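Side-chain contacts in excinuclease ABC, subunit A. (PDB 2VF7), which binds DNA and ATP and, as a zinc-containing ABC ATPase of the UvrA family, probably takes part in recognising damaged DNA for excision repair: residues Tyr124-Asp129 with Gln350-Asp355; Glu642-Glu647 with Pro665-Thr670; Trp649-Leu654 with Ser659-Cys664. The protein carries 1 engineered substitution. All coordinates share one frame; numbering follows the deposited sequence.

Contact 1. Residues Tyr124-Asp129 with Gln350-Asp355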
loop_
_atom_site.group_PDB
_atom_site.type_symbol
_atom_site.label_atom_id
_atom_site.label_comp_id
_atom_site.label_asym_id
_atom_site.label_seq_id
_atom_site.Cartn_x
_atom_site.Cartn_y
_atom_site.Cartn_z
ATOM N N TYR A 124 -22.094 22.204 9.152
ATOM C CA TYR A 124 -22.487 23.312 8.291
ATOM C C TYR A 124 -23.475 22.842 7.227
ATOM O O TYR A 124 -24.335 23.609 6.782
ATOM C CB TYR A 124 -21.253 23.949 7.645
ATOM C CG TYR A 124 -20.611 25.048 8.471
ATOM C CD1 TYR A 124 -19.802 24.746 9.580
ATOM C CD2 TYR A 124 -20.809 26.390 8.146
ATOM C CE1 TYR A 124 -19.210 25.761 10.344
ATOM C CE2 TYR A 124 -20.222 27.409 8.901
ATOM C CZ TYR A 124 -19.427 27.088 9.994
ATOM O OH TYR A 124 -18.855 28.099 10.723
ATOM N N SER A 125 -23.349 21.570 6.846
ATOM C CA SER A 125 -24.218 20.942 5.849
ATOM C C SER A 125 -25.632 20.650 6.365
ATOM O O SER A 125 -26.583 20.624 5.580
ATOM C CB SER A 125 -23.580 19.648 5.332
ATOM O OG SER A 125 -24.324 19.115 4.249
ATOM N N ARG A 126 -25.764 20.438 7.676
ATOM C CA ARG A 126 -27.032 20.005 8.271
ATOM C C ARG A 126 -27.664 20.987 9.264
ATOM O O ARG A 126 -28.894 21.021 9.387
ATOM C CB ARG A 126 -26.878 18.635 8.941
ATOM C CG ARG A 126 -26.507 17.500 8.000
ATOM C CD ARG A 126 -26.123 16.245 8.786
ATOM N NE ARG A 126 -25.213 15.367 8.043
ATOM C CZ ARG A 126 -24.791 14.174 8.468
ATOM N NH1 ARG A 126 -25.192 13.691 9.638
ATOM N NH2 ARG A 126 -23.966 13.457 7.717
ATOM N N ALA A 127 -26.846 21.775 9.963
ATOM C CA ALA A 127 -27.345 22.600 11.075
ATOM C C ALA A 127 -26.929 24.081 11.051
ATOM O O ALA A 127 -27.128 24.803 12.034
ATOM C CB ALA A 127 -26.963 21.957 12.405
ATOM N N GLY A 128 -26.365 24.527 9.928
ATOM C CA GLY A 128 -25.889 25.905 9.774
ATOM C C GLY A 128 -26.910 26.878 9.198
ATOM O O GLY A 128 -27.919 26.471 8.608
ATOM N N ASP A 129 -26.629 28.171 9.356
ATOM C CA ASP A 129 -27.562 29.234 8.979
ATOM C C ASP A 129 -27.413 29.714 7.532
ATOM O O ASP A 129 -26.633 30.624 7.232
ATOM C CB ASP A 129 -27.472 30.404 9.965
ATOM C CG ASP A 129 -27.842 29.988 11.394
ATOM O OD1 ASP A 129 -29.070 29.956 11.709
ATOM O OD2 ASP A 129 -26.908 29.675 12.192
ATOM N N GLN A 350 -28.136 18.883 17.918
ATOM C CA GLN A 350 -27.879 18.525 19.309
ATOM C C GLN A 350 -26.829 17.421 19.393
ATOM O O GLN A 350 -25.872 17.532 20.181
ATOM C CB GLN A 350 -29.169 18.096 20.023
ATOM C CG GLN A 350 -29.102 18.143 21.574
ATOM C CD GLN A 350 -28.306 16.969 22.210
ATOM O OE1 GLN A 350 -28.354 15.817 21.680
ATOM N NE2 GLN A 350 -27.558 17.280 23.277
ATOM N N ARG A 351 -27.004 16.371 18.568
ATOM C CA ARG A 351 -26.163 15.174 18.662
ATOM C C ARG A 351 -24.745 15.410 18.132
ATOM O O ARG A 351 -23.823 14.668 18.469
ATOM C CB ARG A 351 -26.817 13.962 17.974
ATOM C CG ARG A 351 -26.763 13.956 16.450
ATOM C CD ARG A 351 -26.680 12.527 15.919
ATOM N NE ARG A 351 -26.022 12.467 14.614
ATOM C CZ ARG A 351 -24.698 12.477 14.422
ATOM N NH1 ARG A 351 -23.857 12.549 15.459
ATOM N NH2 ARG A 351 -24.204 12.416 13.184
ATOM N N MET A 352 -24.588 16.454 17.323
ATOM C CA MET A 352 -23.310 16.773 16.689
ATOM C C MET A 352 -22.466 17.719 17.536
ATOM O O MET A 352 -21.286 17.462 17.765
ATOM C CB MET A 352 -23.530 17.365 15.296
ATOM C CG MET A 352 -24.295 16.453 14.353
ATOM S SD MET A 352 -24.577 17.173 12.725
ATOM C CE MET A 352 -23.382 16.242 11.780
ATOM N N ALA A 353 -23.075 18.809 17.998
ATOM C CA ALA A 353 -22.392 19.766 18.868
ATOM C C ALA A 353 -21.844 19.113 20.142
ATOM O O ALA A 353 -20.815 19.538 20.665
ATOM C CB ALA A 353 -23.315 20.920 19.214
ATOM N N ALA A 354 -22.538 18.084 20.631
ATOM C CA ALA A 354 -22.085 17.303 21.784
ATOM C C ALA A 354 -20.973 16.331 21.395
ATOM O O ALA A 354 -20.028 16.117 22.152
ATOM C CB ALA A 354 -23.258 16.560 22.417
ATOM N N ASP A 355 -21.104 15.751 20.206
ATOM C CA ASP A 355 -20.124 14.823 19.640
ATOM C C ASP A 355 -18.791 15.514 19.320
ATOM O O ASP A 355 -17.719 14.934 19.511
ATOM C CB ASP A 355 -20.721 14.178 18.384
ATOM C CG ASP A 355 -19.708 13.423 17.565
ATOM O OD1 ASP A 355 -19.164 12.417 18.066
ATOM O OD2 ASP A 355 -19.471 13.837 16.405
#
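Arg126 NH1 is the polar atom on which this contact turns: Met352 CE lies 3.8 Å from it and Arg351 NH2 3.9 Å from it. The motif is a helix-helix contact between helix 116-127 and the first half of helix 345-365, far from the nucleotide and zinc sites. It is slight, burying 126 Å² in all. Arg126 reaches out from helix 116-127 with CG anti to the carbonyl carbon (chi1 -63°) and the chain extended from CG to NE, which brings the guanidinium up to the ends of the Arg351 and Met352 side chains. There it meets Met352 roughly at a right angle, and the terminal methyl of Met352 sits over one face of the planar group, with CE 4.2 Å from Arg126 CZ. Arg351 approaches obliquely, its guanidinium plane turned 67° from that of Arg126, so the two flat groups do not stack. Two like charges this close would be expected to repel mildly, and both arginines are exposed, where solvent can screen them. The guanidinium of Arg351 folds back beside its own helix, so that Met352 CG stands 4.0 Å above the centre of the plane defined by Arg351 CZ and its nitrogens. Met352 is buried and also packs on Met122, one helical turn before Arg126. Asp355, a turn further along the second helix, touches Leu119 and forms a salt bridge with Arg359. The bend of Met352 at its last torsion (chi3 105°) also brings CE against the aliphatic part of the arginine, 4.1 Å from Arg126 CD.

Contact 2. Residues Glu642-Glu647 with Pro665-Thr670. With ZN (zinc ion), chain G.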
loop_
_atom_site.group_PDB
_atom_site.type_symbol
_atom_site.label_atom_id
_atom_site.label_comp_id
_atom_site.label_asym_id
_atom_site.label_seq_id
_atom_site.Cartn_x
_atom_site.Cartn_y
_atom_site.Cartn_z
ATOM N N GLU A 642 28.825 5.629 -8.646
ATOM C CA GLU A 642 27.883 6.446 -9.387
ATOM C C GLU A 642 26.486 5.843 -9.441
ATOM O O GLU A 642 25.555 6.497 -9.916
ATOM C CB GLU A 642 28.394 6.749 -10.804
ATOM C CG GLU A 642 27.996 8.147 -11.283
ATOM C CD GLU A 642 28.602 9.224 -10.390
ATOM O OE1 GLU A 642 29.677 8.979 -9.803
ATOM O OE2 GLU A 642 28.010 10.312 -10.265
ATOM N N HIS A 643 26.339 4.610 -8.956
ATOM C CA HIS A 643 25.023 3.961 -8.903
ATOM C C HIS A 643 24.116 4.658 -7.876
ATOM O O HIS A 643 22.910 4.808 -8.092
ATOM C CB HIS A 643 25.180 2.466 -8.589
ATOM C CG HIS A 643 23.885 1.707 -8.534
ATOM N ND1 HIS A 643 23.397 0.991 -9.605
ATOM C CD2 HIS A 643 22.998 1.529 -7.526
ATOM C CE1 HIS A 643 22.258 0.416 -9.263
ATOM N NE2 HIS A 643 21.992 0.729 -8.008
ATOM N N CYS A 644 24.725 5.091 -6.771
ATOM C CA CYS A 644 24.043 5.815 -5.690
ATOM C C CYS A 644 24.557 7.238 -5.621
ATOM O O CYS A 644 24.173 7.975 -4.729
ATOM C CB CYS A 644 24.316 5.143 -4.355
ATOM S SG CYS A 644 26.088 5.008 -4.068
ATOM N N GLN A 645 25.436 7.607 -6.553
ATOM C CA GLN A 645 26.030 8.942 -6.609
ATOM C C GLN A 645 26.764 9.289 -5.302
ATOM O O GLN A 645 26.762 10.438 -4.848
ATOM C CB GLN A 645 24.954 9.989 -6.921
ATOM C CG GLN A 645 24.551 10.108 -8.385
ATOM C CD GLN A 645 23.963 11.490 -8.710
ATOM O OE1 GLN A 645 23.821 12.347 -7.824
ATOM N NE2 GLN A 645 23.635 11.714 -9.975
ATOM N N GLY A 646 27.363 8.282 -4.676
ATOM C CA GLY A 646 28.138 8.506 -3.457
ATOM C C GLY A 646 27.363 8.666 -2.165
ATOM O O GLY A 646 27.954 9.027 -1.141
ATOM N N GLU A 647 26.054 8.410 -2.194
ATOM C CA GLU A 647 25.219 8.478 -0.984
ATOM C C GLU A 647 25.275 7.205 -0.141
ATOM O O GLU A 647 24.938 7.226 1.039
ATOM C CB GLU A 647 23.767 8.808 -1.332
ATOM C CG GLU A 647 23.636 10.093 -2.109
ATOM C CD GLU A 647 22.239 10.663 -2.132
ATOM O OE1 GLU A 647 21.288 9.978 -1.679
ATOM O OE2 GLU A 647 22.100 11.816 -2.602
ATOM N N PRO A 665 23.019 -1.451 -3.704
ATOM C CA PRO A 665 23.324 -2.812 -4.156
ATOM C C PRO A 665 24.722 -2.997 -4.766
ATOM O O PRO A 665 25.173 -4.122 -4.921
ATOM C CB PRO A 665 22.249 -3.072 -5.208
ATOM C CG PRO A 665 21.815 -1.725 -5.649
ATOM C CD PRO A 665 21.883 -0.876 -4.448
ATOM N N VAL A 666 25.408 -1.901 -5.074
ATOM C CA VAL A 666 26.696 -1.956 -5.774
ATOM C C VAL A 666 27.900 -1.672 -4.865
ATOM O O VAL A 666 28.919 -2.332 -4.959
ATOM C CB VAL A 666 26.716 -0.982 -6.955
ATOM C CG1 VAL A 666 28.044 -1.060 -7.701
ATOM C CG2 VAL A 666 25.582 -1.279 -7.880
ATOM N N CYS A 667 27.806 -0.687 -3.989
ATOM C CA CYS A 667 28.919 -0.433 -3.085
ATOM C C CYS A 667 28.586 -0.922 -1.688
ATOM O O CYS A 667 29.474 -1.038 -0.842
ATOM C CB CYS A 667 29.315 1.040 -3.089
ATOM S SG CYS A 667 28.077 2.116 -2.405
ATOM N N HIS A 668 27.312 -1.220 -1.449
ATOM C CA HIS A 668 26.872 -1.721 -0.145
ATOM C C HIS A 668 27.084 -0.730 0.989
ATOM O O HIS A 668 27.162 -1.123 2.146
ATOM C CB HIS A 668 27.560 -3.047 0.205
ATOM C CG HIS A 668 27.307 -4.135 -0.787
ATOM N ND1 HIS A 668 28.210 -4.464 -1.774
ATOM C CD2 HIS A 668 26.247 -4.963 -0.953
ATOM C CE1 HIS A 668 27.722 -5.453 -2.503
ATOM N NE2 HIS A 668 26.531 -5.772 -2.027
ATOM N N GLY A 669 27.170 0.552 0.657
ATOM C CA GLY A 669 27.269 1.584 1.671
ATOM C C GLY A 669 28.642 2.191 1.855
ATOM O O GLY A 669 28.801 3.046 2.706
ATOM N N THR A 670 29.631 1.741 1.084
ATOM C CA THR A 670 30.974 2.327 1.141
ATOM C C THR A 670 31.020 3.705 0.501
ATOM O O THR A 670 31.732 4.572 1.002
ATOM C CB THR A 670 32.081 1.416 0.544
ATOM O OG1 THR A 670 31.977 1.358 -0.893
ATOM C CG2 THR A 670 32.011 -0.010 1.150
HETATM ZN ZN ZN G . 26.819 2.807 -4.215
#
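The four-cysteine zinc site formed by Cys641, Cys644, Cys664 and Cys667 is closed here, one sulfur coming from each segment. Cys644 SG binds the zinc ion at 2.3 Å and Cys667 SG does so at 2.3 Å, while the two sulfurs stay 3.9 Å apart, as ligands of one metal and not as a disulfide. In both cysteines SG lies between the backbone N and the carbonyl carbon, so the two side chains present their sulfurs in the same way. Each cysteine is the second of a CxxC pair and starts a type I' turn, an arrangement resembling paired zinc knuckles. The first turn, Cys644 to Glu647, is closed by Glu647 N bonding to Cys644 O at 3.2 Å. In the second, Gly669 N donates to Cys667 SG (3.6 Å, 154° at the hydrogen), a bond that would probably temper the negative charge on the thiolate. Beside the metal, the exposed His643 bridges the loops without binding zinc. With CG anti to the backbone N (chi1 -179°), its imidazole swings over to the second loop, where Val666 CG2 lies against one face, 3.6 Å from the centroid of the His643 ring and 18° off its normal, a CH-pi contact. The Pro665 and His643 side chains cross at about a right angle, with Pro665 CG 3.4 Å from His643 NE2. Arg599 fastens the first loop from outside, pairing with Glu647 and bonding to Gln645 O.

Contact 3. Residues Trp649-Leu654 with Ser659-Cys664. With ZN (zinc ion), chain G.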
loop_
_atom_site.group_PDB
_atom_site.type_symbol
_atom_site.label_atom_id
_atom_site.label_comp_id
_atom_site.label_asym_id
_atom_site.label_seq_id
_atom_site.Cartn_x
_atom_site.Cartn_y
_atom_site.Cartn_z
ATOM N N TRP A 649 23.512 4.796 -0.005
ATOM C CA TRP A 649 22.165 4.322 0.275
ATOM C C TRP A 649 21.191 4.668 -0.841
ATOM O O TRP A 649 21.362 5.665 -1.539
ATOM C CB TRP A 649 21.676 4.886 1.606
ATOM C CG TRP A 649 21.880 3.922 2.729
ATOM C CD1 TRP A 649 21.033 2.911 3.115
ATOM C CD2 TRP A 649 23.005 3.846 3.598
ATOM N NE1 TRP A 649 21.558 2.223 4.186
ATOM C CE2 TRP A 649 22.773 2.772 4.496
ATOM C CE3 TRP A 649 24.186 4.572 3.701
ATOM C CZ2 TRP A 649 23.670 2.421 5.479
ATOM C CZ3 TRP A 649 25.069 4.239 4.690
ATOM C CH2 TRP A 649 24.814 3.165 5.569
ATOM N N VAL A 650 20.179 3.826 -1.010
ATOM C CA VAL A 650 19.207 3.987 -2.087
ATOM C C VAL A 650 17.764 3.972 -1.562
ATOM O O VAL A 650 17.418 3.179 -0.679
ATOM C CB VAL A 650 19.427 2.932 -3.211
ATOM C CG1 VAL A 650 18.798 1.562 -2.853
ATOM C CG2 VAL A 650 18.895 3.449 -4.541
ATOM N N MET A 651 16.939 4.863 -2.108
ATOM C CA MET A 651 15.541 4.980 -1.691
ATOM C C MET A 651 14.679 3.824 -2.209
ATOM O O MET A 651 14.683 3.501 -3.402
ATOM C CB MET A 651 14.941 6.321 -2.136
ATOM C CG MET A 651 13.488 6.519 -1.705
ATOM S SD MET A 651 13.253 7.696 -0.363
ATOM C CE MET A 651 12.735 9.118 -1.326
ATOM N N VAL A 652 13.934 3.211 -1.297
ATOM C CA VAL A 652 13.033 2.143 -1.669
ATOM C C VAL A 652 11.589 2.648 -1.665
ATOM O O VAL A 652 10.869 2.531 -0.673
ATOM C CB VAL A 652 13.258 0.839 -0.840
ATOM C CG1 VAL A 652 14.616 0.224 -1.185
ATOM C CG2 VAL A 652 13.153 1.082 0.656
ATOM N N GLU A 653 11.203 3.236 -2.800
ATOM C CA GLU A 653 9.839 3.718 -3.060
ATOM C C GLU A 653 8.893 2.536 -3.239
ATOM O O GLU A 653 7.874 2.613 -3.937
ATOM C CB GLU A 653 9.823 4.632 -4.291
ATOM C CG GLU A 653 10.161 6.098 -3.987
ATOM C CD GLU A 653 8.949 6.899 -3.511
ATOM O OE1 GLU A 653 9.091 7.633 -2.506
ATOM O OE2 GLU A 653 7.861 6.790 -4.138
ATOM N N LEU A 654 9.280 1.440 -2.598
ATOM C CA LEU A 654 8.519 0.216 -2.534
ATOM C C LEU A 654 7.614 0.321 -1.312
ATOM O O LEU A 654 6.493 -0.224 -1.295
ATOM C CB LEU A 654 9.472 -0.985 -2.425
ATOM C CG LEU A 654 10.363 -1.407 -3.616
ATOM C CD1 LEU A 654 9.527 -1.805 -4.856
ATOM C CD2 LEU A 654 11.425 -0.370 -3.990
ATOM N N SER A 659 8.508 6.312 2.426
ATOM C CA SER A 659 9.665 5.578 1.892
ATOM C C SER A 659 10.860 5.573 2.860
ATOM O O SER A 659 11.024 6.507 3.647
ATOM C CB SER A 659 10.072 6.191 0.546
ATOM O OG SER A 659 10.611 5.222 -0.335
ATOM N N VAL A 660 11.682 4.519 2.802
ATOM C CA VAL A 660 12.902 4.403 3.626
ATOM C C VAL A 660 14.154 4.115 2.783
ATOM O O VAL A 660 14.063 3.987 1.573
ATOM C CB VAL A 660 12.760 3.323 4.747
ATOM C CG1 VAL A 660 11.670 3.701 5.739
ATOM C CG2 VAL A 660 12.515 1.933 4.165
ATOM N N TYR A 661 15.314 4.003 3.433
ATOM C CA TYR A 661 16.600 3.800 2.737
ATOM C C TYR A 661 17.220 2.409 2.935
ATOM O O TYR A 661 17.265 1.898 4.042
ATOM C CB TYR A 661 17.619 4.892 3.118
ATOM C CG TYR A 661 17.351 6.253 2.498
ATOM C CD1 TYR A 661 16.624 7.229 3.190
ATOM C CD2 TYR A 661 17.816 6.561 1.219
ATOM C CE1 TYR A 661 16.376 8.490 2.621
ATOM C CE2 TYR A 661 17.577 7.809 0.633
ATOM C CZ TYR A 661 16.863 8.778 1.344
ATOM O OH TYR A 661 16.616 10.016 0.762
ATOM N N ALA A 662 17.680 1.810 1.841
ATOM C CA ALA A 662 18.378 0.526 1.860
ATOM C C ALA A 662 19.822 0.737 1.395
ATOM O O ALA A 662 20.098 1.721 0.710
ATOM C CB ALA A 662 17.673 -0.459 0.955
ATOM N N PRO A 663 20.758 -0.161 1.777
ATOM C CA PRO A 663 22.142 0.070 1.312
ATOM C C PRO A 663 22.248 -0.116 -0.202
ATOM O O PRO A 663 21.536 -0.936 -0.768
ATOM C CB PRO A 663 22.962 -0.993 2.055
ATOM C CG PRO A 663 22.044 -1.535 3.132
ATOM C CD PRO A 663 20.653 -1.380 2.604
ATOM N N CYS A 664 23.099 0.665 -0.852
ATOM C CA CYS A 664 23.304 0.559 -2.287
ATOM C C CYS A 664 23.703 -0.872 -2.693
ATOM O O CYS A 664 24.590 -1.457 -2.090
ATOM C CB CYS A 664 24.370 1.559 -2.718
ATOM S SG CYS A 664 24.815 1.468 -4.441
HETATM ZN ZN ZN G . 26.819 2.807 -4.215
#
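Trp649 lays the five-membered ring of its indole against Pro663: Pro663 CA stands over the face, 3.8 Å from the ring centroid and 27° off the normal, a CH-pi contact. Pro663 CG follows at 3.9 Å from Trp649 NE1. The same tryptophan touches Pro727 and Glu730, and Glu730 belongs to an ADP site. Replacing Trp649 by an alanine would remove the ring from over Pro663 CA and would probably leave a gap beside Pro727 and Glu730. Further along, Met651 leaves its backbone with CG opposite the nitrogen (chi1 -179°) and then bends, bringing its sulfur over the face of Tyr661, toward the rim of the ring. The Met-aromatic contact has Met651 SD 4.5 Å from the Tyr661 ring centroid, 23° off the normal, and Met651 CB lies 4.1 Å from Tyr661 CE2. These pairs belong to an antiparallel beta hairpin, strands 649-652 and 660-663, in which Ala662 N donates to Val650 O at 2.9 Å, nearly straight. On the face opposite Met651 and Tyr661, Val652 splits its two methyls: CG1 meets Ala662 CB at 3.8 Å, while CG2 meets Val660 CG2 at 3.7 Å, the two valine side chains lying at a slant. Ala80 of helix 77-80 packs on both valines. Near the connection between the strands, Ser659 OG donates to Val652 O at 2.7 Å, coming from above the carbonyl plane and not along a lone pair. Ser659 OG also sits beside the CG and SD of Met651. At the open end Cys664, just beyond Pro663, turns its sulfur to the zinc ion.

Overall arrangement
Contacts 2 and 3 form one unit, their centres about 11 Å apart: the hairpin of contact 3 is nested in the loop that contact 2 closes, and both reach the same zinc ion. They meet where His643 CD2 lies 3.6 Å from Cys664 SG. Contact 1 stands apart, its centre about 57 Å from that of contact 2 and about 46 Å from that of contact 3. All three mix buried and exposed residues, yet their chemistry differs. Metal coordination joins two irregular loops in contact 2, backbone bonds and ring packing pair adjacent strands in contact 3, and contact 1 lays a methionine methyl on an arginine between two helices, with a second arginine of like charge beside it.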